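Local coordinates for protein phytanoyl-CoA dioxygenase (Streptomyces malaysiense, PDB 6ZYL) that hydroxylates the peptide thioholgamide at a beta-carbon as a non-heme monooxygenase, probably using iron and 2-oxoglutarate, at residues I237-L251 with T256-E268. Sequence-based numbering, arbitrary orientation.
Sequences ITPRVSPTAGEDSAL and TDTGAFLPERRPE
The Phe261 ring packs among Ile237, Val241, Pro243 and Asp248. Ile237 lays its CD1 over one face of the ring, 3.3 Å from Phe261 CE2. Asp248 OD2 lies at the ring edge, in its plane, 3.5 Å from Phe261 CE1. The Val241 carbonyl O also meets the edge. CG of Phe261 stands anti to its own carbonyl carbon (chi1 -62°), which carries the ring in among these groups. The carboxylate of Asp248 is held from beyond by Arg286, Arg289 and Trp110.

Glu264 runs its extended chain back along Ala250, and OE2 accepts from Ser249 OG at 2.8 Å, on the anti side, 26° out of the carboxylate plane. The stronger partner of Glu264 is Lys78, through a salt bridge. Leu251 CD1 packs on Glu264 O at 3.4 Å.

Between them, Leu262 N bonds to Asp248 O (3.0 Å), Ala250 N to Leu262 O (3.2 Å) and Glu264 N to Ala250 O (3.0 Å). These bonds add short parallel strand 262-263 to the edge of the seven-stranded sheet. One water donates to Pro239 O and Val241 O and accepts from Ala260 N. Each end pairs a carboxylate, Asp248 or Glu264, with basic side chains that probably offset its charge.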
loop_
_atom_site.group_PDB
_atom_site.type_symbol
_atom_site.label_atom_id
_atom_site.label_comp_id
_atom_site.label_asym_id
_atom_site.label_seq_id
_atom_site.Cartn_x
_atom_site.Cartn_y
_atom_site.Cartn_z
ATOM N N ILE A 237 9.653 0.265 3.718
ATOM C CA ILE A 237 10.894 -0.453 3.467
ATOM C C ILE A 237 11.950 0.068 4.432
ATOM O O ILE A 237 11.806 1.137 5.027
ATOM C CB ILE A 237 11.392 -0.293 2.011
ATOM C CG1 ILE A 237 11.711 1.176 1.717
ATOM C CG2 ILE A 237 10.366 -0.821 1.025
ATOM C CD1 ILE A 237 12.372 1.412 0.364
ATOM N N THR A 238 13.017 -0.700 4.577
ATOM C CA THR A 238 14.229 -0.256 5.243
ATOM C C THR A 238 15.296 0.062 4.209
ATOM O O THR A 238 15.160 -0.270 3.027
ATOM C CB THR A 238 14.739 -1.333 6.204
ATOM O OG1 THR A 238 15.499 -2.300 5.470
ATOM C CG2 THR A 238 13.586 -2.013 6.921
ATOM N N PRO A 239 16.393 0.705 4.621
ATOM C CA PRO A 239 17.483 0.983 3.668
ATOM C C PRO A 239 18.177 -0.266 3.143
ATOM O O PRO A 239 19.047 -0.146 2.271
ATOM C CB PRO A 239 18.456 1.858 4.476
ATOM C CG PRO A 239 17.653 2.370 5.653
ATOM C CD PRO A 239 16.646 1.288 5.951
ATOM N N ARG A 240 17.836 -1.453 3.647
ATOM C CA ARG A 240 18.379 -2.689 3.102
ATOM C C ARG A 240 17.627 -3.162 1.866
ATOM O O ARG A 240 18.088 -4.093 1.197
ATOM C CB ARG A 240 18.366 -3.789 4.169
ATOM C CG ARG A 240 19.332 -3.538 5.319
ATOM C CD ARG A 240 19.561 -4.795 6.157
ATOM N NE ARG A 240 20.089 -5.904 5.364
ATOM C CZ ARG A 240 21.359 -6.296 5.368
ATOM N NH1 ARG A 240 22.251 -5.675 6.129
ATOM N NH2 ARG A 240 21.737 -7.315 4.610
ATOM N N VAL A 241 16.484 -2.557 1.554
ATOM C CA VAL A 241 15.807 -2.807 0.288
ATOM C C VAL A 241 16.480 -1.969 -0.789
ATOM O O VAL A 241 16.826 -0.804 -0.562
ATOM C CB VAL A 241 14.307 -2.482 0.397
ATOM C CG1 VAL A 241 13.613 -2.729 -0.938
ATOM C CG2 VAL A 241 13.660 -3.305 1.504
ATOM N N SER A 242 16.675 -2.554 -1.965
ATOM C CA SER A 242 17.294 -1.846 -3.071
ATOM C C SER A 242 16.511 -2.096 -4.355
ATOM O O SER A 242 15.961 -3.184 -4.547
ATOM C CB SER A 242 18.751 -2.287 -3.269
ATOM O OG SER A 242 18.825 -3.621 -3.735
ATOM N N PRO A 243 16.438 -1.100 -5.236
ATOM C CA PRO A 243 15.780 -1.331 -6.531
ATOM C C PRO A 243 16.581 -2.296 -7.391
ATOM O O PRO A 243 17.810 -2.227 -7.460
ATOM C CB PRO A 243 15.718 0.067 -7.161
ATOM C CG PRO A 243 16.772 0.866 -6.460
ATOM C CD PRO A 243 16.892 0.293 -5.071
ATOM N N THR A 244 15.864 -3.214 -8.045
ATOM C CA THR A 244 16.519 -4.158 -8.943
ATOM C C THR A 244 17.260 -3.426 -10.055
ATOM O O THR A 244 18.336 -3.856 -10.487
ATOM C CB THR A 244 15.488 -5.116 -9.538
ATOM O OG1 THR A 244 14.421 -4.358 -10.125
ATOM C CG2 THR A 244 14.926 -6.034 -8.465
ATOM N N ALA A 245 16.696 -2.320 -10.530
ATOM C CA ALA A 245 17.317 -1.527 -11.578
ATOM C C ALA A 245 16.652 -0.160 -11.601
ATOM O O ALA A 245 15.463 -0.026 -11.296
ATOM C CB ALA A 245 17.194 -2.202 -12.949
ATOM N N GLY A 246 17.435 0.851 -11.952
ATOM C CA GLY A 246 16.909 2.179 -12.177
ATOM C C GLY A 246 16.926 3.052 -10.933
ATOM O O GLY A 246 16.955 2.580 -9.798
ATOM N N GLU A 247 16.906 4.357 -11.177
ATOM C CA GLU A 247 16.833 5.344 -10.110
ATOM C C GLU A 247 15.478 5.275 -9.414
ATOM O O GLU A 247 14.435 5.147 -10.061
ATOM C CB GLU A 247 17.076 6.730 -10.706
ATOM C CG GLU A 247 16.915 7.903 -9.781
ATOM C CD GLU A 247 16.985 9.218 -10.543
ATOM O OE1 GLU A 247 18.095 9.597 -10.980
ATOM O OE2 GLU A 247 15.929 9.862 -10.720
ATOM N N ASP A 248 15.502 5.348 -8.083
ATOM C CA ASP A 248 14.296 5.241 -7.274
ATOM C C ASP A 248 14.357 6.258 -6.144
ATOM O O ASP A 248 15.426 6.766 -5.795
ATOM C CB ASP A 248 14.127 3.823 -6.701
ATOM C CG ASP A 248 12.667 3.435 -6.502
ATOM O OD1 ASP A 248 11.786 4.315 -6.601
ATOM O OD2 ASP A 248 12.401 2.242 -6.242
ATOM N N SER A 249 13.190 6.554 -5.570
ATOM C CA SER A 249 13.094 7.507 -4.474
ATOM C C SER A 249 12.064 7.029 -3.460
ATOM O O SER A 249 11.207 6.190 -3.753
ATOM C CB SER A 249 12.735 8.915 -4.979
ATOM O OG SER A 249 11.510 8.919 -5.688
ATOM N N ALA A 250 12.167 7.573 -2.250
ATOM C CA ALA A 250 11.310 7.185 -1.139
ATOM C C ALA A 250 11.383 8.282 -0.087
ATOM O O ALA A 250 12.242 9.166 -0.146
ATOM C CB ALA A 250 11.726 5.829 -0.558
ATOM N N LEU A 251 10.473 8.214 0.881
ATOM C CA LEU A 251 10.353 9.232 1.918
ATOM C C LEU A 251 10.838 8.670 3.247
ATOM O O LEU A 251 10.275 7.695 3.758
ATOM C CB LEU A 251 8.911 9.722 2.044
ATOM C CG LEU A 251 8.675 10.804 3.099
ATOM C CD1 LEU A 251 9.430 12.077 2.741
ATOM C CD2 LEU A 251 7.189 11.084 3.267
ATOM N N THR A 256 17.856 7.950 9.832
ATOM C CA THR A 256 18.557 8.935 9.019
ATOM C C THR A 256 19.109 8.358 7.722
ATOM O O THR A 256 19.745 9.092 6.958
ATOM C CB THR A 256 19.716 9.558 9.812
ATOM O OG1 THR A 256 20.715 8.560 10.066
ATOM C CG2 THR A 256 19.227 10.126 11.132
ATOM N N ASP A 257 18.884 7.076 7.452
ATOM C CA ASP A 257 19.490 6.369 6.331
ATOM C C ASP A 257 18.446 6.167 5.241
ATOM O O ASP A 257 17.383 5.588 5.493
ATOM C CB ASP A 257 20.053 5.027 6.808
ATOM C CG ASP A 257 20.763 4.258 5.714
ATOM O OD1 ASP A 257 20.928 4.801 4.601
ATOM O OD2 ASP A 257 21.161 3.103 5.975
ATOM N N THR A 258 18.749 6.644 4.035
ATOM C CA THR A 258 17.880 6.444 2.883
ATOM C C THR A 258 18.408 5.382 1.929
ATOM O O THR A 258 17.766 5.108 0.909
ATOM C CB THR A 258 17.679 7.763 2.123
ATOM O OG1 THR A 258 18.844 8.059 1.342
ATOM C CG2 THR A 258 17.407 8.906 3.091
ATOM N N GLY A 259 19.558 4.785 2.228
ATOM C CA GLY A 259 20.073 3.721 1.379
ATOM C C GLY A 259 20.293 4.204 -0.040
ATOM O O GLY A 259 20.915 5.243 -0.280
ATOM N N ALA A 260 19.773 3.445 -0.999
ATOM C CA ALA A 260 19.944 3.754 -2.411
ATOM C C ALA A 260 18.879 4.698 -2.952
ATOM O O ALA A 260 18.895 5.002 -4.148
ATOM C CB ALA A 260 19.938 2.459 -3.233
ATOM N N PHE A 261 17.969 5.179 -2.112
ATOM C CA PHE A 261 16.812 5.937 -2.567
ATOM C C PHE A 261 17.066 7.433 -2.440
ATOM O O PHE A 261 17.506 7.908 -1.389
ATOM C CB PHE A 261 15.568 5.543 -1.765
ATOM C CG PHE A 261 15.179 4.105 -1.929
ATOM C CD1 PHE A 261 14.363 3.713 -2.974
ATOM C CD2 PHE A 261 15.645 3.144 -1.050
ATOM C CE1 PHE A 261 14.010 2.392 -3.136
ATOM C CE2 PHE A 261 15.295 1.819 -1.207
ATOM C CZ PHE A 261 14.476 1.442 -2.253
ATOM N N LEU A 262 16.793 8.166 -3.514
ATOM C CA LEU A 262 16.816 9.616 -3.436
ATOM C C LEU A 262 15.736 10.082 -2.460
ATOM O O LEU A 262 14.618 9.553 -2.476
ATOM C CB LEU A 262 16.591 10.232 -4.816
ATOM C CG LEU A 262 17.695 9.956 -5.838
ATOM C CD1 LEU A 262 17.229 10.323 -7.244
ATOM C CD2 LEU A 262 18.968 10.705 -5.475
ATOM N N PRO A 263 16.037 11.041 -1.586
ATOM C CA PRO A 263 15.056 11.419 -0.559
ATOM C C PRO A 263 13.942 12.296 -1.114
ATOM O O PRO A 263 14.162 13.160 -1.965
ATOM C CB PRO A 263 15.900 12.176 0.478
ATOM C CG PRO A 263 17.063 12.717 -0.299
ATOM C CD PRO A 263 17.332 11.728 -1.412
ATOM N N GLU A 264 12.731 12.049 -0.622
ATOM C CA GLU A 264 11.561 12.848 -0.940
ATOM C C GLU A 264 11.278 13.797 0.222
ATOM O O GLU A 264 11.967 13.787 1.246
ATOM C CB GLU A 264 10.370 11.935 -1.246
ATOM C CG GLU A 264 10.521 11.182 -2.568
ATOM C CD GLU A 264 9.594 9.984 -2.695
ATOM O OE1 GLU A 264 8.925 9.630 -1.702
ATOM O OE2 GLU A 264 9.538 9.392 -3.796
ATOM N N ARG A 265 10.259 14.638 0.058
ATOM C CA ARG A 265 9.900 15.624 1.064
ATOM C C ARG A 265 8.409 15.553 1.361
ATOM O O ARG A 265 7.600 15.208 0.496
ATOM C CB ARG A 265 10.257 17.054 0.614
ATOM C CG ARG A 265 11.510 17.158 -0.241
ATOM C CD ARG A 265 12.181 18.517 -0.078
ATOM N NE ARG A 265 11.515 19.568 -0.846
ATOM C CZ ARG A 265 11.823 19.894 -2.098
ATOM N NH1 ARG A 265 12.790 19.250 -2.739
ATOM N NH2 ARG A 265 11.161 20.866 -2.712
ATOM N N ARG A 266 8.053 15.901 2.595
ATOM C CA ARG A 266 6.648 15.983 2.962
ATOM C C ARG A 266 6.025 17.240 2.358
ATOM O O ARG A 266 6.685 18.281 2.281
ATOM C CB ARG A 266 6.484 16.015 4.481
ATOM C CG ARG A 266 7.116 14.853 5.212
ATOM C CD ARG A 266 6.891 14.984 6.712
ATOM N NE ARG A 266 5.477 14.886 7.065
ATOM C CZ ARG A 266 5.021 14.760 8.308
ATOM N NH1 ARG A 266 5.868 14.719 9.327
ATOM N NH2 ARG A 266 3.717 14.675 8.532
ATOM N N PRO A 267 4.760 17.188 1.941
ATOM C CA PRO A 267 4.109 18.396 1.412
ATOM C C PRO A 267 3.836 19.399 2.526
ATOM O O PRO A 267 3.353 19.036 3.600
ATOM C CB PRO A 267 2.811 17.865 0.795
ATOM C CG PRO A 267 2.494 16.637 1.620
ATOM C CD PRO A 267 3.841 16.030 1.976
ATOM N N GLU A 268 4.153 20.668 2.261
ATOM C CA GLU A 268 3.854 21.713 3.234
ATOM C C GLU A 268 2.356 21.976 3.323
ATOM O O GLU A 268 1.845 22.298 4.402
ATOM C CB GLU A 268 4.596 22.999 2.872
ATOM C CG GLU A 268 6.108 22.863 2.859
ATOM C CD GLU A 268 6.686 22.653 4.245
ATOM O OE1 GLU A 268 6.148 23.233 5.211
ATOM O OE2 GLU A 268 7.679 21.905 4.368
HETATM O O HOH W 1 18.816 0.843 -0.276
HETATM O O HOH W 2 18.099 5.230 -6.800
#